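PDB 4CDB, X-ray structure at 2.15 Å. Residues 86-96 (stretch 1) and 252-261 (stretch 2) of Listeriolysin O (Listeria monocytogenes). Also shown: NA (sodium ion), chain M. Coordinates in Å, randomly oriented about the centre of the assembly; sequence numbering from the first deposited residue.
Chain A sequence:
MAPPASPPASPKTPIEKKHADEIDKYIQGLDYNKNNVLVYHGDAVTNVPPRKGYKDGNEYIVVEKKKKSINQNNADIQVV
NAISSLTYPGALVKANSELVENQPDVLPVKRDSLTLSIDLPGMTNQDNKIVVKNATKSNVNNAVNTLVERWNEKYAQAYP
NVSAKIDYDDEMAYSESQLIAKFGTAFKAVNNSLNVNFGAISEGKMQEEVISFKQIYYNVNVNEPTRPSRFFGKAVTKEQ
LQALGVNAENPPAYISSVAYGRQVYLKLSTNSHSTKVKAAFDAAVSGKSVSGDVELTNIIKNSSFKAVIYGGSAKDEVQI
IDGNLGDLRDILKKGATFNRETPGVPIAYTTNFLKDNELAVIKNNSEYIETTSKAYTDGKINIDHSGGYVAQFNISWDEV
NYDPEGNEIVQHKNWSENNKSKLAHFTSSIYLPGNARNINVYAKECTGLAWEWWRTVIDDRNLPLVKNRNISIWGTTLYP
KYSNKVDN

Stretch 1 (86-96) LTYPGALVKAN
Stretch 2 (252-261) PAYISSVAYG

The most unusual feature of this contact is that a type II beta turn, Tyr88 to Ala91, carries the antiparallel bonding pattern beyond the short strand that follows it. Gly90 lies inside that turn, yet its N donates to Ile255 O at 2.9 Å with an N-H...O angle of 160°. The turn's own closure is weak, Ala91 N to Tyr88 O at 3.3 Å. Backbone angles define the corner: Pro89 at phi/psi -60/135 and Gly90 at 92/-8. At the latter values a CB would be jammed against the carbonyl O of Pro89, so the position calls for glycine.

From Ala91 (-62/138) the chain extends through strand 92-94, with Leu92 at -93/127, Val93 at -135/162 and Lys94 at -84/137. This strand runs against the strand of stretch 2 that contains Pro252 to Tyr254. Their axes approach to 4.6 Å, and the N-to-C directions make an angle of 133°, antiparallel but well short of 180°. The register pairs Leu92 with Tyr254 (CA to CA 4.5 Å), Val93 with Ala253 (CA to CA 5.3 Å) and Lys94 with Pro252 (CA to CA 4.8 Å). Val93 and Ala253 form the hydrogen-bonded pair: Val93 N donates to Ala253 O at 2.8 Å and 173°, and Ala253 N returns the bond to Val93 O at 2.8 Å and 155°. Ile255 N donates to Ala91 O at 3.0 Å and 158°. In the non-hydrogen-bonded pair of Leu92 and Tyr254, the CA hydrogens face carbonyls instead: Tyr254 CA lies 3.2 Å from Ala91 O, and Leu92 CA lies 3.5 Å from Ala253 O.

Side chains alternate across the sheet. Leu92, Lys94, Pro252 and Tyr254 share one face, where Leu92 (m, chi2 t) brings CD2 to 3.9 Å from CB of Tyr254 (chi1 p, chi2 -82°). Val93 and Ala253 occupy the other face; Val93 (m) places CG2 4.3 Å from Ala253 CB, and Ala95 CB also lies 4.3 Å from Ala253 CB.

Farther along stretch 2, Ile255 (-76/107; m, chi2 t) points toward stretch 1 and has the largest area covered by it, 100 Å² of its surface. Ile255 CD1 is 3.9 Å from Ala91 CB and 3.6 Å from Tyr88 O. Ser256 (-82/-24) departs from extended geometry, but Val258 (-126/129; t) again points toward the turn, its CG2 3.7 Å from Pro89 CD and 4.2 Å from Thr87 CG2. The two Val258 CG2 contacts are apolar packing. In all, 584 Å² is buried between the stretches, both sides summed.

Tyr260 (m, chi2 83°) starts sideways, but its end comes nearer, with OH 3.3 Å from Pro89 CD. A water bridges the stretches there, donating to Thr87 O at 3.0 Å and accepting from Tyr260 OH at 2.8 Å. Tyr88 (p, chi2 -86°) points away, and its OH binds sodium at 2.6 Å. A second water, 3.0 Å from NA through its O, accepts from Leu92 N at 3.2 Å.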

ATOM      1  N   LEU A  86      -0.046 -22.420 -13.315  1.00 42.70           N
ATOM      2  CA  LEU A  86      -0.977 -23.332 -12.658  1.00 36.30           C
ATOM      3  C   LEU A  86      -2.383 -22.736 -12.623  1.00 35.21           C
ATOM      4  O   LEU A  86      -3.369 -23.445 -12.402  1.00 32.45           O
ATOM      5  CB  LEU A  86      -0.500 -23.657 -11.239  1.00 37.49           C
ATOM      6  CG  LEU A  86       0.921 -24.214 -11.118  1.00 41.91           C
ATOM      7  CD1 LEU A  86       1.213 -24.617  -9.684  1.00 44.18           C
ATOM      8  CD2 LEU A  86       1.126 -25.391 -12.056  1.00 43.33           C
ATOM      9  N   THR A  87      -2.467 -21.431 -12.855  1.00 34.40           N
ATOM     10  CA  THR A  87      -3.743 -20.726 -12.848  1.00 35.73           C
ATOM     11  C   THR A  87      -4.339 -20.654 -14.251  1.00 37.33           C
ATOM     12  O   THR A  87      -3.793 -19.986 -15.132  1.00 38.86           O
ATOM     13  CB  THR A  87      -3.582 -19.298 -12.303  1.00 38.97           C
ATOM     14  OG1 THR A  87      -3.157 -19.352 -10.935  1.00 42.63           O
ATOM     15  CG2 THR A  87      -4.893 -18.539 -12.397  1.00 34.75           C
ATOM     16  N   TYR A  88      -5.461 -21.340 -14.447  1.00 37.46           N
ATOM     17  CA  TYR A  88      -6.158 -21.346 -15.728  1.00 31.88           C
ATOM     18  C   TYR A  88      -7.663 -21.509 -15.518  1.00 28.40           C
ATOM     19  O   TYR A  88      -8.090 -22.141 -14.550  1.00 33.68           O
ATOM     20  CB  TYR A  88      -5.608 -22.451 -16.636  1.00 29.21           C
ATOM     21  CG  TYR A  88      -5.796 -23.853 -16.102  1.00 34.11           C
ATOM     22  CD1 TYR A  88      -4.868 -24.416 -15.238  1.00 34.15           C
ATOM     23  CD2 TYR A  88      -6.896 -24.615 -16.473  1.00 30.58           C
ATOM     24  CE1 TYR A  88      -5.034 -25.697 -14.750  1.00 35.89           C
ATOM     25  CE2 TYR A  88      -7.071 -25.895 -15.990  1.00 38.19           C
ATOM     26  CZ  TYR A  88      -6.137 -26.432 -15.130  1.00 41.18           C
ATOM     27  OH  TYR A  88      -6.309 -27.710 -14.648  1.00 38.72           O
ATOM     28  N   PRO A  89      -8.470 -20.928 -16.424  1.00 28.54           N
ATOM     29  CA  PRO A  89      -9.933 -20.959 -16.312  1.00 30.69           C
ATOM     30  C   PRO A  89     -10.485 -22.380 -16.309  1.00 29.12           C
ATOM     31  O   PRO A  89     -10.065 -23.200 -17.128  1.00 24.69           O
ATOM     32  CB  PRO A  89     -10.398 -20.242 -17.585  1.00 28.51           C
ATOM     33  CG  PRO A  89      -9.248 -19.404 -17.997  1.00 33.01           C
ATOM     34  CD  PRO A  89      -8.028 -20.181 -17.614  1.00 31.16           C
ATOM     35  N   GLY A  90     -11.414 -22.660 -15.398  1.00 29.60           N
ATOM     36  CA  GLY A  90     -12.073 -23.954 -15.346  1.00 30.09           C
ATOM     37  C   GLY A  90     -11.407 -24.965 -14.430  1.00 31.51           C
ATOM     38  O   GLY A  90     -11.944 -26.047 -14.193  1.00 36.19           O
ATOM     39  N   ALA A  91     -10.233 -24.613 -13.915  1.00 30.47           N
ATOM     40  CA  ALA A  91      -9.485 -25.507 -13.038  1.00 30.69           C
ATOM     41  C   ALA A  91     -10.253 -25.833 -11.758  1.00 33.44           C
ATOM     42  O   ALA A  91     -10.868 -24.958 -11.149  1.00 31.58           O
ATOM     43  CB  ALA A  91      -8.132 -24.909 -12.702  1.00 26.09           C
ATOM     44  N   LEU A  92     -10.208 -27.099 -11.357  1.00 32.15           N
ATOM     45  CA  LEU A  92     -10.878 -27.548 -10.141  1.00 31.57           C
ATOM     46  C   LEU A  92      -9.923 -27.501  -8.955  1.00 31.42           C
ATOM     47  O   LEU A  92      -8.829 -28.066  -9.008  1.00 35.30           O
ATOM     48  CB  LEU A  92     -11.407 -28.972 -10.319  1.00 33.51           C
ATOM     49  CG  LEU A  92     -12.447 -29.194 -11.418  1.00 38.89           C
ATOM     50  CD1 LEU A  92     -12.919 -30.638 -11.424  1.00 43.72           C
ATOM     51  CD2 LEU A  92     -13.614 -28.258 -11.212  1.00 41.25           C
ATOM     52  N   VAL A  93     -10.334 -26.827  -7.885  1.00 29.59           N
ATOM     53  CA  VAL A  93      -9.495 -26.704  -6.696  1.00 31.22           C
ATOM     54  C   VAL A  93     -10.283 -26.937  -5.408  1.00 40.18           C
ATOM     55  O   VAL A  93     -11.513 -26.873  -5.396  1.00 38.75           O
ATOM     56  CB  VAL A  93      -8.829 -25.308  -6.614  1.00 33.52           C
ATOM     57  CG1 VAL A  93      -7.853 -25.099  -7.767  1.00 37.76           C
ATOM     58  CG2 VAL A  93      -9.889 -24.223  -6.599  1.00 32.41           C
ATOM     59  N   LYS A  94      -9.561 -27.219  -4.328  1.00 43.10           N
ATOM     60  CA  LYS A  94     -10.155 -27.265  -3.000  1.00 44.27           C
ATOM     61  C   LYS A  94     -10.204 -25.861  -2.423  1.00 39.06           C
ATOM     62  O   LYS A  94      -9.238 -25.104  -2.531  1.00 36.95           O
ATOM     63  CB  LYS A  94      -9.336 -28.158  -2.071  1.00 46.47           C
ATOM     64  CG  LYS A  94      -9.318 -29.622  -2.448  1.00 49.26           C
ATOM     65  CD  LYS A  94      -8.435 -30.404  -1.490  1.00 55.99           C
ATOM     66  CE  LYS A  94      -8.431 -31.886  -1.822  1.00 57.22           C
ATOM     67  NZ  LYS A  94      -7.501 -32.653  -0.945  1.00 59.08           N
ATOM     68  N   ALA A  95     -11.327 -25.513  -1.807  1.00 37.08           N
ATOM     69  CA  ALA A  95     -11.450 -24.218  -1.154  1.00 36.04           C
ATOM     70  C   ALA A  95     -11.006 -24.336   0.300  1.00 42.56           C
ATOM     71  O   ALA A  95     -11.826 -24.566   1.189  1.00 45.93           O
ATOM     72  CB  ALA A  95     -12.877 -23.710  -1.232  1.00 36.23           C
ATOM     73  N   ASN A  96      -9.703 -24.188   0.532  1.00 41.16           N
ATOM     74  CA  ASN A  96      -9.149 -24.237   1.882  1.00 41.84           C
ATOM     75  C   ASN A  96      -8.047 -23.203   2.101  1.00 42.25           C
ATOM     76  O   ASN A  96      -7.925 -22.243   1.339  1.00 40.03           O
ATOM     77  CB  ASN A  96      -8.644 -25.646   2.209  1.00 43.70           C
ATOM     78  CG  ASN A  96      -7.682 -26.183   1.163  1.00 41.51           C
ATOM     79  OD1 ASN A  96      -7.002 -25.422   0.475  1.00 37.88           O
ATOM     80  ND2 ASN A  96      -7.625 -27.504   1.036  1.00 35.64           N
ATOM     81  N   PRO A 252     -15.264 -28.342  -2.827  1.00 39.87           N
ATOM     82  CA  PRO A 252     -14.759 -28.208  -4.195  1.00 34.51           C
ATOM     83  C   PRO A 252     -15.143 -26.858  -4.798  1.00 31.26           C
ATOM     84  O   PRO A 252     -16.249 -26.362  -4.565  1.00 34.36           O
ATOM     85  CB  PRO A 252     -15.463 -29.347  -4.935  1.00 38.91           C
ATOM     86  CG  PRO A 252     -16.736 -29.544  -4.188  1.00 42.99           C
ATOM     87  CD  PRO A 252     -16.396 -29.281  -2.744  1.00 39.99           C
ATOM     88  N   ALA A 253     -14.222 -26.265  -5.548  1.00 31.20           N
ATOM     89  CA  ALA A 253     -14.481 -25.000  -6.222  1.00 28.40           C
ATOM     90  C   ALA A 253     -13.797 -25.000  -7.579  1.00 27.67           C
ATOM     91  O   ALA A 253     -12.921 -25.826  -7.840  1.00 30.99           O
ATOM     92  CB  ALA A 253     -13.988 -23.832  -5.376  1.00 25.47           C
ATOM     93  N   TYR A 254     -14.199 -24.076  -8.446  1.00 26.54           N
ATOM     94  CA  TYR A 254     -13.556 -23.934  -9.747  1.00 29.63           C
ATOM     95  C   TYR A 254     -13.178 -22.485 -10.037  1.00 29.61           C
ATOM     96  O   TYR A 254     -13.809 -21.552  -9.536  1.00 24.62           O
ATOM     97  CB  TYR A 254     -14.445 -24.486 -10.867  1.00 27.32           C
ATOM     98  CG  TYR A 254     -15.737 -23.729 -11.076  1.00 27.38           C
ATOM     99  CD1 TYR A 254     -16.841 -23.973 -10.272  1.00 31.20           C
ATOM    100  CD2 TYR A 254     -15.856 -22.781 -12.085  1.00 27.89           C
ATOM    101  CE1 TYR A 254     -18.026 -23.287 -10.459  1.00 30.17           C
ATOM    102  CE2 TYR A 254     -17.038 -22.091 -12.280  1.00 27.64           C
ATOM    103  CZ  TYR A 254     -18.120 -22.349 -11.464  1.00 28.51           C
ATOM    104  OH  TYR A 254     -19.299 -21.667 -11.651  1.00 31.51           O
ATOM    105  N   ILE A 255     -12.140 -22.303 -10.843  1.00 33.39           N
ATOM    106  CA  ILE A 255     -11.746 -20.969 -11.273  1.00 31.62           C
ATOM    107  C   ILE A 255     -12.717 -20.489 -12.351  1.00 32.69           C
ATOM    108  O   ILE A 255     -12.691 -20.968 -13.486  1.00 31.19           O
ATOM    109  CB  ILE A 255     -10.291 -20.952 -11.781  1.00 27.29           C
ATOM    110  CG1 ILE A 255      -9.344 -21.451 -10.684  1.00 26.16           C
ATOM    111  CG2 ILE A 255      -9.895 -19.558 -12.233  1.00 25.64           C
ATOM    112  CD1 ILE A 255      -7.875 -21.413 -11.065  1.00 24.60           C
ATOM    113  N   SER A 256     -13.582 -19.548 -11.981  1.00 27.45           N
ATOM    114  CA  SER A 256     -14.648 -19.079 -12.862  1.00 32.03           C
ATOM    115  C   SER A 256     -14.184 -18.025 -13.867  1.00 32.44           C
ATOM    116  O   SER A 256     -14.789 -17.861 -14.922  1.00 32.12           O
ATOM    117  CB  SER A 256     -15.821 -18.545 -12.036  1.00 33.50           C
ATOM    118  OG  SER A 256     -15.381 -17.584 -11.090  1.00 36.16           O
ATOM    119  N   SER A 257     -13.108 -17.316 -13.537  1.00 31.36           N
ATOM    120  CA  SER A 257     -12.598 -16.256 -14.401  1.00 32.50           C
ATOM    121  C   SER A 257     -11.143 -15.933 -14.089  1.00 31.10           C
ATOM    122  O   SER A 257     -10.746 -15.923 -12.927  1.00 29.25           O
ATOM    123  CB  SER A 257     -13.450 -14.995 -14.253  1.00 37.42           C
ATOM    124  OG  SER A 257     -12.983 -13.963 -15.102  1.00 46.78           O
ATOM    125  N   VAL A 258     -10.356 -15.671 -15.129  1.00 26.16           N
ATOM    126  CA  VAL A 258      -8.952 -15.312 -14.963  1.00 24.80           C
ATOM    127  C   VAL A 258      -8.643 -13.998 -15.670  1.00 32.83           C
ATOM    128  O   VAL A 258      -8.972 -13.824 -16.846  1.00 31.11           O
ATOM    129  CB  VAL A 258      -8.008 -16.402 -15.524  1.00 27.78           C
ATOM    130  CG1 VAL A 258      -6.550 -15.962 -15.405  1.00 27.04           C
ATOM    131  CG2 VAL A 258      -8.225 -17.729 -14.812  1.00 27.07           C
ATOM    132  N   ALA A 259      -8.017 -13.073 -14.949  1.00 28.90           N
ATOM    133  CA  ALA A 259      -7.595 -11.804 -15.533  1.00 27.76           C
ATOM    134  C   ALA A 259      -6.167 -11.908 -16.067  1.00 26.69           C
ATOM    135  O   ALA A 259      -5.251 -12.320 -15.350  1.00 29.12           O
ATOM    136  CB  ALA A 259      -7.701 -10.679 -14.510  1.00 26.31           C
ATOM    137  N   TYR A 260      -5.985 -11.547 -17.334  1.00 27.70           N
ATOM    138  CA  TYR A 260      -4.671 -11.597 -17.967  1.00 28.52           C
ATOM    139  C   TYR A 260      -4.161 -10.187 -18.227  1.00 36.33           C
ATOM    140  O   TYR A 260      -4.934  -9.294 -18.572  1.00 29.84           O
ATOM    141  CB  TYR A 260      -4.736 -12.361 -19.293  1.00 31.37           C
ATOM    142  CG  TYR A 260      -5.099 -13.825 -19.164  1.00 35.13           C
ATOM    143  CD1 TYR A 260      -6.425 -14.225 -19.060  1.00 32.36           C
ATOM    144  CD2 TYR A 260      -4.118 -14.808 -19.175  1.00 28.63           C
ATOM    145  CE1 TYR A 260      -6.764 -15.560 -18.953  1.00 33.78           C
ATOM    146  CE2 TYR A 260      -4.446 -16.149 -19.069  1.00 29.23           C
ATOM    147  CZ  TYR A 260      -5.772 -16.518 -18.957  1.00 35.20           C
ATOM    148  OH  TYR A 260      -6.109 -17.849 -18.852  1.00 33.61           O
ATOM    149  N   GLY A 261      -2.857  -9.990 -18.068  1.00 29.87           N
ATOM    150  CA  GLY A 261      -2.262  -8.697 -18.340  1.00 30.86           C
ATOM    151  C   GLY A 261      -0.904  -8.455 -17.712  1.00 36.29           C
ATOM    152  O   GLY A 261      -0.076  -9.360 -17.600  1.00 35.94           O
TER
HETATM  153 NA    NA M1538      -8.030 -29.504 -15.276  1.00 79.48          NA
HETATM  154  O   HOH W   1      -4.021 -19.627 -18.096  1.00 41.09           O
HETATM  155  O   HOH W   2      -8.950 -29.850 -12.479  1.00 77.68           O